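Local coordinates for protein 3-dehydroquinate dehydratase (PDB 2EGZ) that catalyses the cis-dehydration of 3-dehydroquinate to 3-dehydroshikimate, a step of the chorismate pathway, through a Schiff-base intermediate in a TIM barrel that pairs into a homodimer, at residues 7-12 with 39-44; 14-19 with 50-55; 92-97 with 131-136; 116-121 with 170-175. All blocks are in the same frame, centred on the assembly; numbering follows the deposited sequence.

Contact 1 of 4, residues 7-12 with 39-44; sequences LDDTNF and LNYVKE
Tyr41 reaches across from helix 39-51 to Asp9, and the pair accounts for nearly all of the surface shared by the two segments. The polar part is one hydrogen bond, given by Tyr41 OH to Asp9 OD2 at 3.2 Å. It is long, and the hydroxyl arrives from above the carboxylate plane, 36° out of it. A stronger partner of OD2 is the backbone N of Ser35, which leaves the tyrosine as a secondary donor. The packing round the bond is as close: Asp9 CB also lies 3.2 Å from Tyr41 OH, while OD2 sits at the ring edge, 3.2 Å from CE2, with carboxylate and ring planes steeply inclined at 76°. The ring gets there because CG of Tyr41 stands anti to the backbone N (chi1 -172°), which throws the phenol off the flank of its helix toward the loop.

In the TIM barrel of this type I dehydroquinase, residues 8-11 form the loop leading from strand 2-7 into helix 12-22, and the contact ties that loop to the next helix round the barrel. A phenylalanine in place of Tyr41 would probably deprive OD2 of its second donor and remove the close approach of the hydroxyl to Asp9 CB.

Within the loop, an Asx turn is made by Asp8. Its OD1 takes the backbone N of Thr10 on the anti side at 2.6 Å and Thr10 OG1 on the syn side, also at 2.6 Å, two donors on one oxygen that fix the bend just beyond Asp9.

Contact 2 of 4, residues 14-19 with 50-55; sequences ENLKKA and HSQGLK
Leu16 pushes its forked end from helix 12-22 against the aliphatic part of Gln52, the leucine branch meeting the glutamine chain at a slant. Both CG and CD2 of Leu16 lie 3.8 Å from Gln52 CG, so the glutamine is met on its methylene and not through its amide. The leucine owes this reach to its first torsion: with CG anti to the backbone N (chi1 173°), the branch leans out of the helix toward residues 52 and 54, although its CB does not point there. Gln52 starts out toward the helix, and its first torsion (chi1 -68°) sets CG anti to the carbonyl carbon, where it meets Leu16; a bend at the second torsion then turns the carboxamide end off the line of CB and CG.

In the TIM barrel, residues 50-55 carry the chain from helix 39-51 into strand 55-59, facing the preceding barrel helix, 12-22. The turn is a Schellman motif: Gly53 has positive phi (83°), and its N bonds to His50 O at 2.9 Å. Any side chain there would collide with the carbonyl O of Gln52, so the backbone angles alone explain the glycine.

Just past the turn, Leu54 aims its side chain back at helix 12-22. Its CD2 comes 4.5 Å from Leu16 CD1, a looser touch than that of Gln52. Leu16 therefore has one methyl directed to each partner, CD2 to the glutamine methylene and CD1 to the leucine. Both leucines are buried, and both also rest on Val27 of strand 26-30, while Glu48 and Val49 of helix 39-51 pack on Leu16 and Leu54 respectively.

Contact 3 of 4, residues 92-97 with 131-136; sequences SSRGLL and LREGYR
Arg94 NH1 meets Glu133 OE1 at 2.8 Å in a salt bridge between the start of helix 94-107 and the last turns of helix 124-136, two outer helices of the TIM barrel. The hydrogen bond is nearly straight, 166° at the hydrogen. The oxygen lies in the plane of the guanidinium and accepts through its anti lone pair. Arg94 uses a single nitrogen on a single oxygen, not a two-pronged pairing; the two planes are 39° apart.

Arg136, one turn along from Glu133, adds a second cation to the same oxygen: its NH1 is also 2.8 Å from Glu133 OE1. The two arginine NH1 atoms stand 4.4 Å from each other, and the carboxylate probably offsets their like charges. An alanine in place of Glu133 would probably leave both guanidinium groups without their shared anion, their like charges no longer offset.

Farther out, Tyr137 OH adds a weak hydrogen bond to Arg94 NH1, and its side chain also touches Leu97. The reach of Glu133 depends on its bend at the second torsion (chi2 -68°), which brings OE1 within 3.7 Å of Arg94 CZ.

Contact 4 of 4, residues 116-121 with 170-175; sequences HNFELT and ISMGDY
Met172 lays its terminal methyl against Phe118 and the backbone of Asn117, bridging the C-terminal ends of strands 110-117 and 168-172 at the mouth of the TIM barrel, where type I dehydroquinases carry their active site. The closely packed part is the methionine end: CE is 3.5 Å from Asn117 O and 3.8 Å from Phe118 CD1. A bend at the third torsion (chi3 -68°) turns this methyl toward both. SD stands 5.0 Å from the centroid of the Phe118 ring, 51° off its normal, an oblique Met-aromatic contact.

The catalytic surroundings are near. His116, the proton donor/acceptor, precedes Asn117, and its NE2 hydrogen-bonds an L(+)-tartrate, probably from the crystallisation liquor, that lies in the active-site pocket beside Met172; the substrate-binding Arg61 and Arg180 approach Phe118 and Met172 respectively.

Away from the methionine the segments part, and Phe118 itself is largely exposed. A water bridges the hydroxyls of Thr121 and Ser171, donating to Thr121 OG1 at 2.8 Å and hydrogen-bonded to Ser171 OG at 2.8 Å. Glu119 OE1 bonds Tyr41 OH of the second subunit. The loop after Phe118 is shaped by Asn117, whose OD1 closes an Asx turn by accepting Glu119 N in its carbonyl plane, and takes Leu120 N from above that plane at 2.9 Å.

In the fold
Contact 2 is the buried one, an apolar meeting of leucines and a glutamine methylene; the others lie at the surface. Contacts 1 and 3 are polar or ionic there, while contact 4 is a Met-aromatic touch with a water bridge beside it. Contacts 1 and 2 share helix 39-51 and touch, Thr10 O lying 2.9 Å from Asn15 ND2. Contact 3 sits across the barrel from contact 2, their centres about 30 Å apart, and is carried by salt bridges between outer helices. Strand 110-117 of contact 4 falls in sequence between the two helices of contact 3. Contact 4 alone includes a catalytic residue, and its Glu119 meets Tyr41 and Asp9 of the second subunit.

Contact 1 of 4, residues 7-12 with 39-44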
loop_
_atom_site.group_PDB
_atom_site.type_symbol
_atom_site.label_atom_id
_atom_site.label_comp_id
_atom_site.label_asym_id
_atom_site.label_seq_id
_atom_site.Cartn_x
_atom_site.Cartn_y
_atom_site.Cartn_z
ATOM N N LEU B 7 -13.428 0.145 19.357
ATOM C CA LEU B 7 -14.475 -0.792 19.728
ATOM C C LEU B 7 -15.169 -1.348 18.498
ATOM O O LEU B 7 -15.345 -0.644 17.501
ATOM C CB LEU B 7 -15.533 -0.109 20.604
ATOM C CG LEU B 7 -15.212 0.405 22.012
ATOM C CD1 LEU B 7 -16.475 1.030 22.593
ATOM C CD2 LEU B 7 -14.725 -0.730 22.908
ATOM N N ASP B 8 -15.540 -2.623 18.560
ATOM C CA ASP B 8 -16.287 -3.228 17.470
ATOM C C ASP B 8 -17.727 -3.080 17.953
ATOM O O ASP B 8 -17.992 -2.285 18.856
ATOM C CB ASP B 8 -15.917 -4.706 17.267
ATOM C CG ASP B 8 -16.062 -5.533 18.531
ATOM O OD1 ASP B 8 -17.067 -5.361 19.250
ATOM O OD2 ASP B 8 -15.173 -6.373 18.796
ATOM N N ASP B 9 -18.659 -3.836 17.390
ATOM C CA ASP B 9 -20.050 -3.698 17.806
ATOM C C ASP B 9 -20.561 -4.700 18.839
ATOM O O ASP B 9 -21.748 -4.699 19.162
ATOM C CB ASP B 9 -20.960 -3.716 16.572
ATOM C CG ASP B 9 -20.665 -4.875 15.640
ATOM O OD1 ASP B 9 -19.703 -5.629 15.898
ATOM O OD2 ASP B 9 -21.395 -5.028 14.640
ATOM N N THR B 10 -19.675 -5.540 19.371
ATOM C CA THR B 10 -20.077 -6.533 20.367
ATOM C C THR B 10 -20.244 -5.901 21.746
ATOM O O THR B 10 -19.378 -5.148 22.199
ATOM C CB THR B 10 -19.044 -7.679 20.472
ATOM O OG1 THR B 10 -17.819 -7.173 21.015
ATOM C CG2 THR B 10 -18.773 -8.281 19.100
ATOM N N ASN B 11 -21.354 -6.217 22.413
ATOM C CA ASN B 11 -21.647 -5.674 23.738
ATOM C C ASN B 11 -21.301 -4.189 23.730
ATOM O O ASN B 11 -20.782 -3.645 24.705
ATOM C CB ASN B 11 -20.828 -6.405 24.800
ATOM N N PHE B 12 -21.604 -3.543 22.611
ATOM C CA PHE B 12 -21.302 -2.129 22.423
ATOM C C PHE B 12 -21.774 -1.178 23.518
ATOM O O PHE B 12 -20.966 -0.464 24.122
ATOM C CB PHE B 12 -21.863 -1.647 21.090
ATOM C CG PHE B 12 -21.335 -0.311 20.675
ATOM C CD1 PHE B 12 -20.007 -0.173 20.285
ATOM C CD2 PHE B 12 -22.138 0.819 20.730
ATOM C CE1 PHE B 12 -19.489 1.072 19.954
ATOM C CE2 PHE B 12 -21.629 2.071 20.400
ATOM C CZ PHE B 12 -20.302 2.197 20.013
ATOM N N LEU B 39 -25.682 1.520 6.711
ATOM C CA LEU B 39 -25.597 2.931 7.060
ATOM C C LEU B 39 -26.319 3.289 8.356
ATOM O O LEU B 39 -25.875 4.170 9.095
ATOM C CB LEU B 39 -26.150 3.799 5.928
ATOM C CG LEU B 39 -25.467 3.738 4.556
ATOM C CD1 LEU B 39 -26.137 4.743 3.619
ATOM C CD2 LEU B 39 -23.980 4.045 4.693
ATOM N N ASN B 40 -27.427 2.612 8.640
ATOM C CA ASN B 40 -28.173 2.923 9.850
ATOM C C ASN B 40 -27.530 2.355 11.101
ATOM O O ASN B 40 -27.453 3.035 12.126
ATOM C CB ASN B 40 -29.610 2.412 9.752
ATOM C CG ASN B 40 -30.456 2.866 10.922
ATOM O OD1 ASN B 40 -30.650 4.062 11.126
ATOM N ND2 ASN B 40 -30.954 1.916 11.703
ATOM N N TYR B 41 -27.075 1.109 11.018
ATOM C CA TYR B 41 -26.439 0.460 12.154
ATOM C C TYR B 41 -25.253 1.289 12.635
ATOM O O TYR B 41 -25.101 1.532 13.829
ATOM C CB TYR B 41 -25.953 -0.936 11.766
ATOM C CG TYR B 41 -25.453 -1.763 12.932
ATOM C CD1 TYR B 41 -26.343 -2.288 13.873
ATOM C CD2 TYR B 41 -24.094 -2.037 13.086
ATOM C CE1 TYR B 41 -25.889 -3.072 14.934
ATOM C CE2 TYR B 41 -23.631 -2.817 14.144
ATOM C CZ TYR B 41 -24.533 -3.332 15.063
ATOM O OH TYR B 41 -24.075 -4.116 16.097
ATOM N N VAL B 42 -24.416 1.726 11.699
ATOM C CA VAL B 42 -23.241 2.511 12.057
ATOM C C VAL B 42 -23.629 3.911 12.522
ATOM O O VAL B 42 -23.042 4.439 13.464
ATOM C CB VAL B 42 -22.250 2.612 10.878
ATOM C CG1 VAL B 42 -20.968 3.288 11.344
ATOM C CG2 VAL B 42 -21.935 1.214 10.349
ATOM N N LYS B 43 -24.623 4.505 11.871
ATOM C CA LYS B 43 -25.077 5.832 12.258
ATOM C C LYS B 43 -25.537 5.829 13.716
ATOM O O LYS B 43 -25.124 6.681 14.505
ATOM C CB LYS B 43 -26.220 6.293 11.348
ATOM C CG LYS B 43 -26.800 7.649 11.719
ATOM C CD LYS B 43 -27.808 8.128 10.685
ATOM C CE LYS B 43 -28.541 9.374 11.158
ATOM N NZ LYS B 43 -29.424 9.084 12.331
ATOM N N GLU B 44 -26.380 4.863 14.076
ATOM C CA GLU B 44 -26.888 4.764 15.445
ATOM C C GLU B 44 -25.762 4.568 16.456
ATOM O O GLU B 44 -25.849 5.037 17.598
ATOM C CB GLU B 44 -27.894 3.611 15.567
ATOM C CG GLU B 44 -29.044 3.683 14.574
ATOM C CD GLU B 44 -30.243 2.844 14.993
ATOM O OE1 GLU B 44 -30.049 1.693 15.443
ATOM O OE2 GLU B 44 -31.385 3.335 14.859
#

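Contact 2 of 4, residues 14-19 with 50-55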
loop_
_atom_site.group_PDB
_atom_site.type_symbol
_atom_site.label_atom_id
_atom_site.label_comp_id
_atom_site.label_asym_id
_atom_site.label_seq_id
_atom_site.Cartn_x
_atom_site.Cartn_y
_atom_site.Cartn_z
ATOM N N GLU B 14 -22.625 -1.535 26.591
ATOM C CA GLU B 14 -21.953 -1.679 27.875
ATOM C C GLU B 14 -20.480 -1.274 27.797
ATOM O O GLU B 14 -19.937 -0.731 28.756
ATOM C CB GLU B 14 -22.062 -3.118 28.384
ATOM C CG GLU B 14 -21.552 -4.155 27.405
ATOM C CD GLU B 14 -20.837 -5.299 28.092
ATOM O OE1 GLU B 14 -19.807 -5.041 28.753
ATOM O OE2 GLU B 14 -21.299 -6.453 27.973
ATOM N N ASN B 15 -19.835 -1.546 26.664
ATOM C CA ASN B 15 -18.427 -1.186 26.496
ATOM C C ASN B 15 -18.299 0.326 26.419
ATOM O O ASN B 15 -17.333 0.904 26.914
ATOM C CB ASN B 15 -17.837 -1.821 25.232
ATOM C CG ASN B 15 -17.595 -3.311 25.386
ATOM O OD1 ASN B 15 -17.251 -3.783 26.471
ATOM N ND2 ASN B 15 -17.755 -4.055 24.298
ATOM N N LEU B 16 -19.280 0.961 25.788
ATOM C CA LEU B 16 -19.294 2.410 25.669
ATOM C C LEU B 16 -19.444 2.986 27.074
ATOM O O LEU B 16 -18.748 3.931 27.449
ATOM C CB LEU B 16 -20.463 2.852 24.780
ATOM C CG LEU B 16 -20.746 4.354 24.654
ATOM C CD1 LEU B 16 -19.484 5.102 24.220
ATOM C CD2 LEU B 16 -21.869 4.562 23.650
ATOM N N LYS B 17 -20.350 2.399 27.852
ATOM C CA LYS B 17 -20.586 2.843 29.220
ATOM C C LYS B 17 -19.295 2.759 30.026
ATOM O O LYS B 17 -18.986 3.644 30.827
ATOM C CB LYS B 17 -21.664 1.979 29.873
ATOM N N LYS B 18 -18.547 1.683 29.812
ATOM C CA LYS B 18 -17.283 1.475 30.507
ATOM C C LYS B 18 -16.223 2.463 30.037
ATOM O O LYS B 18 -15.443 2.975 30.844
ATOM C CB LYS B 18 -16.807 0.041 30.286
ATOM C CG LYS B 18 -17.693 -0.978 30.974
ATOM C CD LYS B 18 -17.246 -2.400 30.710
ATOM C CE LYS B 18 -17.471 -3.244 31.952
ATOM N NZ LYS B 18 -17.301 -4.701 31.692
ATOM N N ALA B 19 -16.202 2.724 28.733
ATOM C CA ALA B 19 -15.251 3.668 28.153
ATOM C C ALA B 19 -15.493 5.042 28.763
ATOM O O ALA B 19 -14.550 5.764 29.081
ATOM C CB ALA B 19 -15.419 3.727 26.637
ATOM N N HIS B 50 -22.101 9.775 20.961
ATOM C CA HIS B 50 -22.349 11.189 21.208
ATOM C C HIS B 50 -23.349 11.362 22.344
ATOM O O HIS B 50 -23.247 12.305 23.134
ATOM C CB HIS B 50 -22.874 11.855 19.939
ATOM C CG HIS B 50 -21.825 12.071 18.894
ATOM N ND1 HIS B 50 -22.114 12.119 17.549
ATOM C CD2 HIS B 50 -20.492 12.291 19.001
ATOM C CE1 HIS B 50 -21.006 12.360 16.871
ATOM N NE2 HIS B 50 -20.007 12.469 17.728
ATOM N N SER B 51 -24.310 10.448 22.437
ATOM C CA SER B 51 -25.320 10.520 23.492
ATOM C C SER B 51 -24.687 10.402 24.870
ATOM O O SER B 51 -25.254 10.862 25.864
ATOM C CB SER B 51 -26.364 9.414 23.309
ATOM O OG SER B 51 -27.102 9.613 22.115
ATOM N N GLN B 52 -23.511 9.785 24.924
ATOM C CA GLN B 52 -22.788 9.601 26.181
ATOM C C GLN B 52 -21.780 10.719 26.409
ATOM O O GLN B 52 -21.013 10.689 27.376
ATOM C CB GLN B 52 -22.063 8.253 26.182
ATOM C CG GLN B 52 -22.995 7.057 26.216
ATOM C CD GLN B 52 -23.705 6.910 27.546
ATOM O OE1 GLN B 52 -24.633 6.113 27.679
ATOM N NE2 GLN B 52 -23.270 7.674 28.541
ATOM N N GLY B 53 -21.775 11.691 25.500
ATOM C CA GLY B 53 -20.877 12.826 25.623
ATOM C C GLY B 53 -19.455 12.635 25.129
ATOM O O GLY B 53 -18.585 13.454 25.429
ATOM N N LEU B 54 -19.206 11.573 24.373
ATOM C CA LEU B 54 -17.862 11.323 23.851
ATOM C C LEU B 54 -17.764 11.625 22.368
ATOM O O LEU B 54 -18.773 11.640 21.666
ATOM C CB LEU B 54 -17.455 9.868 24.091
ATOM C CG LEU B 54 -16.812 9.570 25.450
ATOM C CD1 LEU B 54 -17.782 9.917 26.573
ATOM C CD2 LEU B 54 -16.402 8.103 25.506
ATOM N N LYS B 55 -16.547 11.881 21.895
ATOM C CA LYS B 55 -16.332 12.149 20.481
ATOM C C LYS B 55 -16.069 10.836 19.764
ATOM O O LYS B 55 -15.762 9.828 20.399
ATOM C CB LYS B 55 -15.151 13.093 20.279
ATOM C CG LYS B 55 -15.475 14.532 20.634
ATOM C CD LYS B 55 -14.274 15.429 20.412
ATOM C CE LYS B 55 -14.623 16.884 20.669
ATOM N NZ LYS B 55 -15.664 17.367 19.722
#

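Contact 3 of 4, residues 92-97 with 131-136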
loop_
_atom_site.group_PDB
_atom_site.type_symbol
_atom_site.label_atom_id
_atom_site.label_comp_id
_atom_site.label_asym_id
_atom_site.label_seq_id
_atom_site.Cartn_x
_atom_site.Cartn_y
_atom_site.Cartn_z
ATOM N N SER B 92 -2.820 5.611 2.006
ATOM C CA SER B 92 -2.744 4.726 0.850
ATOM C C SER B 92 -4.032 4.660 0.026
ATOM O O SER B 92 -4.014 4.191 -1.112
ATOM C CB SER B 92 -2.325 3.317 1.291
ATOM O OG SER B 92 -3.228 2.778 2.235
ATOM N N SER B 93 -5.144 5.127 0.595
ATOM C CA SER B 93 -6.423 5.143 -0.122
ATOM C C SER B 93 -6.546 6.511 -0.791
ATOM O O SER B 93 -7.482 7.270 -0.536
ATOM C CB SER B 93 -7.591 4.932 0.849
ATOM O OG SER B 93 -7.493 3.681 1.511
ATOM N N ARG B 94 -5.578 6.811 -1.648
ATOM C CA ARG B 94 -5.500 8.085 -2.353
ATOM C C ARG B 94 -6.782 8.578 -3.013
ATOM O O ARG B 94 -7.064 9.777 -3.004
ATOM C CB ARG B 94 -4.389 8.012 -3.401
ATOM C CG ARG B 94 -3.018 7.685 -2.826
ATOM C CD ARG B 94 -2.383 8.886 -2.144
ATOM N NE ARG B 94 -1.100 8.540 -1.534
ATOM C CZ ARG B 94 -0.179 9.429 -1.170
ATOM N NH1 ARG B 94 -0.397 10.725 -1.358
ATOM N NH2 ARG B 94 0.961 9.022 -0.622
ATOM N N GLY B 95 -7.557 7.659 -3.583
ATOM C CA GLY B 95 -8.788 8.042 -4.259
ATOM C C GLY B 95 -9.889 8.644 -3.400
ATOM O O GLY B 95 -10.829 9.244 -3.928
ATOM N N LEU B 96 -9.783 8.495 -2.082
ATOM C CA LEU B 96 -10.798 9.025 -1.172
ATOM C C LEU B 96 -10.346 10.257 -0.394
ATOM O O LEU B 96 -11.166 10.947 0.208
ATOM C CB LEU B 96 -11.225 7.937 -0.182
ATOM C CG LEU B 96 -11.849 6.674 -0.779
ATOM C CD1 LEU B 96 -12.016 5.618 0.295
ATOM C CD2 LEU B 96 -13.192 7.017 -1.405
ATOM N N LEU B 97 -9.047 10.542 -0.423
ATOM C CA LEU B 97 -8.489 11.675 0.315
ATOM C C LEU B 97 -9.119 13.045 0.050
ATOM O O LEU B 97 -9.657 13.672 0.969
ATOM C CB LEU B 97 -6.974 11.755 0.083
ATOM C CG LEU B 97 -6.126 10.550 0.515
ATOM C CD1 LEU B 97 -4.665 10.822 0.202
ATOM C CD2 LEU B 97 -6.306 10.282 2.006
ATOM N N LEU B 131 4.119 12.244 7.033
ATOM C CA LEU B 131 3.686 13.439 7.744
ATOM C C LEU B 131 3.389 14.581 6.781
ATOM O O LEU B 131 2.351 15.237 6.881
ATOM C CB LEU B 131 4.761 13.871 8.739
ATOM C CG LEU B 131 5.024 12.862 9.856
ATOM C CD1 LEU B 131 6.208 13.325 10.692
ATOM C CD2 LEU B 131 3.772 12.718 10.719
ATOM N N ARG B 132 4.296 14.819 5.843
ATOM C CA ARG B 132 4.090 15.899 4.891
ATOM C C ARG B 132 2.882 15.687 3.995
ATOM O O ARG B 132 2.154 16.635 3.708
ATOM C CB ARG B 132 5.353 16.117 4.054
ATOM C CG ARG B 132 6.429 16.813 4.863
ATOM C CD ARG B 132 7.699 17.090 4.094
ATOM N NE ARG B 132 8.641 17.782 4.968
ATOM C CZ ARG B 132 9.909 17.423 5.146
ATOM N NH1 ARG B 132 10.399 16.374 4.499
ATOM N NH2 ARG B 132 10.678 18.103 5.993
ATOM N N GLU B 133 2.660 14.451 3.556
ATOM C CA GLU B 133 1.510 14.163 2.702
ATOM C C GLU B 133 0.223 14.361 3.491
ATOM O O GLU B 133 -0.763 14.882 2.971
ATOM C CB GLU B 133 1.587 12.735 2.165
ATOM C CG GLU B 133 2.632 12.560 1.087
ATOM C CD GLU B 133 2.266 13.299 -0.187
ATOM O OE1 GLU B 133 1.382 12.811 -0.922
ATOM O OE2 GLU B 133 2.849 14.372 -0.444
ATOM N N GLY B 134 0.239 13.951 4.755
ATOM C CA GLY B 134 -0.936 14.123 5.585
ATOM C C GLY B 134 -1.345 15.587 5.661
ATOM O O GLY B 134 -2.526 15.918 5.557
ATOM N N TYR B 135 -0.368 16.470 5.843
ATOM C CA TYR B 135 -0.652 17.897 5.931
ATOM C C TYR B 135 -1.055 18.454 4.573
ATOM O O TYR B 135 -1.894 19.349 4.485
ATOM C CB TYR B 135 0.570 18.659 6.457
ATOM C CG TYR B 135 0.904 18.346 7.900
ATOM C CD1 TYR B 135 -0.067 18.452 8.894
ATOM C CD2 TYR B 135 2.188 17.939 8.268
ATOM C CE1 TYR B 135 0.230 18.159 10.225
ATOM C CE2 TYR B 135 2.496 17.642 9.598
ATOM C CZ TYR B 135 1.511 17.753 10.566
ATOM O OH TYR B 135 1.800 17.452 11.874
ATOM N N ARG B 136 -0.453 17.915 3.520
ATOM C CA ARG B 136 -0.751 18.345 2.160
ATOM C C ARG B 136 -2.200 18.049 1.783
ATOM O O ARG B 136 -2.812 18.806 1.031
ATOM C CB ARG B 136 0.212 17.667 1.178
ATOM C CG ARG B 136 -0.108 17.874 -0.298
ATOM C CD ARG B 136 1.053 17.398 -1.175
ATOM N NE ARG B 136 0.675 17.230 -2.577
ATOM C CZ ARG B 136 0.298 16.076 -3.121
ATOM N NH1 ARG B 136 0.249 14.973 -2.388
ATOM N NH2 ARG B 136 -0.028 16.023 -4.406
#

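Contact 4 of 4, residues 116-121 with 170-175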
loop_
_atom_site.group_PDB
_atom_site.type_symbol
_atom_site.label_atom_id
_atom_site.label_comp_id
_atom_site.label_asym_id
_atom_site.label_seq_id
_atom_site.Cartn_x
_atom_site.Cartn_y
_atom_site.Cartn_z
ATOM N N HIS B 116 0.089 2.683 8.544
ATOM C CA HIS B 116 0.457 1.659 9.512
ATOM C C HIS B 116 1.498 0.701 8.949
ATOM O O HIS B 116 1.462 0.354 7.768
ATOM C CB HIS B 116 -0.760 0.828 9.934
ATOM C CG HIS B 116 -1.914 1.636 10.436
ATOM N ND1 HIS B 116 -2.673 2.442 9.617
ATOM C CD2 HIS B 116 -2.457 1.739 11.673
ATOM C CE1 HIS B 116 -3.635 3.007 10.326
ATOM N NE2 HIS B 116 -3.527 2.597 11.575
ATOM N N ASN B 117 2.439 0.291 9.790
ATOM C CA ASN B 117 3.433 -0.692 9.375
ATOM C C ASN B 117 3.548 -1.638 10.551
ATOM O O ASN B 117 4.123 -1.300 11.583
ATOM C CB ASN B 117 4.797 -0.068 9.067
ATOM C CG ASN B 117 5.750 -1.069 8.414
ATOM O OD1 ASN B 117 5.894 -2.200 8.887
ATOM N ND2 ASN B 117 6.399 -0.659 7.331
ATOM N N PHE B 118 2.975 -2.824 10.393
ATOM C CA PHE B 118 2.962 -3.830 11.443
ATOM C C PHE B 118 4.244 -4.644 11.566
ATOM O O PHE B 118 4.341 -5.526 12.421
ATOM C CB PHE B 118 1.768 -4.760 11.212
ATOM C CG PHE B 118 0.443 -4.054 11.269
ATOM C CD1 PHE B 118 -0.171 -3.800 12.490
ATOM C CD2 PHE B 118 -0.160 -3.584 10.106
ATOM C CE1 PHE B 118 -1.368 -3.082 12.556
ATOM C CE2 PHE B 118 -1.355 -2.867 10.160
ATOM C CZ PHE B 118 -1.957 -2.615 11.389
ATOM N N GLU B 119 5.231 -4.342 10.729
ATOM C CA GLU B 119 6.489 -5.077 10.755
ATOM C C GLU B 119 7.708 -4.328 11.278
ATOM O O GLU B 119 8.549 -4.911 11.970
ATOM C CB GLU B 119 6.815 -5.599 9.353
ATOM C CG GLU B 119 5.995 -6.798 8.916
ATOM C CD GLU B 119 6.354 -7.260 7.514
ATOM O OE1 GLU B 119 7.561 -7.304 7.188
ATOM O OE2 GLU B 119 5.427 -7.592 6.740
ATOM N N LEU B 120 7.813 -3.044 10.953
ATOM C CA LEU B 120 8.983 -2.271 11.355
ATOM C C LEU B 120 8.753 -0.769 11.310
ATOM O O LEU B 120 7.712 -0.302 10.858
ATOM C CB LEU B 120 10.148 -2.619 10.416
ATOM C CG LEU B 120 9.811 -2.504 8.916
ATOM C CD1 LEU B 120 9.900 -1.053 8.454
ATOM C CD2 LEU B 120 10.776 -3.353 8.095
ATOM N N THR B 121 9.742 -0.021 11.782
ATOM C CA THR B 121 9.688 1.434 11.755
ATOM C C THR B 121 10.485 1.802 10.508
ATOM O O THR B 121 11.706 1.636 10.464
ATOM C CB THR B 121 10.349 2.040 13.003
ATOM O OG1 THR B 121 9.647 1.584 14.167
ATOM C CG2 THR B 121 10.309 3.569 12.948
ATOM N N ILE B 170 2.522 6.674 17.085
ATOM C CA ILE B 170 2.413 5.452 17.865
ATOM C C ILE B 170 3.469 4.433 17.477
ATOM O O ILE B 170 3.559 4.043 16.312
ATOM C CB ILE B 170 1.037 4.777 17.670
ATOM C CG1 ILE B 170 -0.083 5.754 18.030
ATOM C CG2 ILE B 170 0.937 3.535 18.544
ATOM C CD1 ILE B 170 -1.443 5.301 17.584
ATOM N N SER B 171 4.284 4.029 18.447
ATOM C CA SER B 171 5.276 2.985 18.210
ATOM C C SER B 171 4.599 1.760 18.811
ATOM O O SER B 171 4.446 1.669 20.031
ATOM C CB SER B 171 6.586 3.267 18.953
ATOM O OG SER B 171 7.291 4.337 18.355
ATOM N N MET B 172 4.168 0.835 17.955
ATOM C CA MET B 172 3.490 -0.371 18.414
ATOM C C MET B 172 4.482 -1.406 18.939
ATOM O O MET B 172 5.679 -1.341 18.647
ATOM C CB MET B 172 2.655 -0.976 17.275
ATOM C CG MET B 172 1.556 -0.051 16.729
ATOM S SD MET B 172 0.499 -0.777 15.421
ATOM C CE MET B 172 1.693 -0.917 14.066
ATOM N N GLY B 173 3.983 -2.353 19.727
ATOM C CA GLY B 173 4.852 -3.385 20.264
ATOM C C GLY B 173 5.320 -3.078 21.669
ATOM O O GLY B 173 5.095 -1.981 22.177
ATOM N N ASP B 174 5.982 -4.042 22.301
ATOM C CA ASP B 174 6.456 -3.848 23.665
ATOM C C ASP B 174 7.463 -2.713 23.800
ATOM O O ASP B 174 7.428 -1.957 24.774
ATOM C CB ASP B 174 7.053 -5.147 24.225
ATOM C CG ASP B 174 8.003 -5.829 23.259
ATOM O OD1 ASP B 174 8.838 -5.133 22.642
ATOM O OD2 ASP B 174 7.926 -7.072 23.129
ATOM N N TYR B 175 8.358 -2.591 22.826
ATOM C CA TYR B 175 9.366 -1.536 22.850
ATOM C C TYR B 175 8.746 -0.142 22.837
ATOM O O TYR B 175 9.220 0.761 23.527
ATOM C CB TYR B 175 10.295 -1.667 21.637
ATOM C CG TYR B 175 11.356 -2.738 21.766
ATOM C CD1 TYR B 175 12.383 -2.619 22.702
ATOM C CD2 TYR B 175 11.345 -3.858 20.942
ATOM C CE1 TYR B 175 13.379 -3.594 22.810
ATOM C CE2 TYR B 175 12.331 -4.837 21.042
ATOM C CZ TYR B 175 13.343 -4.698 21.977
ATOM O OH TYR B 175 14.316 -5.667 22.075
HETATM O O HOH W 1 8.878 3.371 16.246
#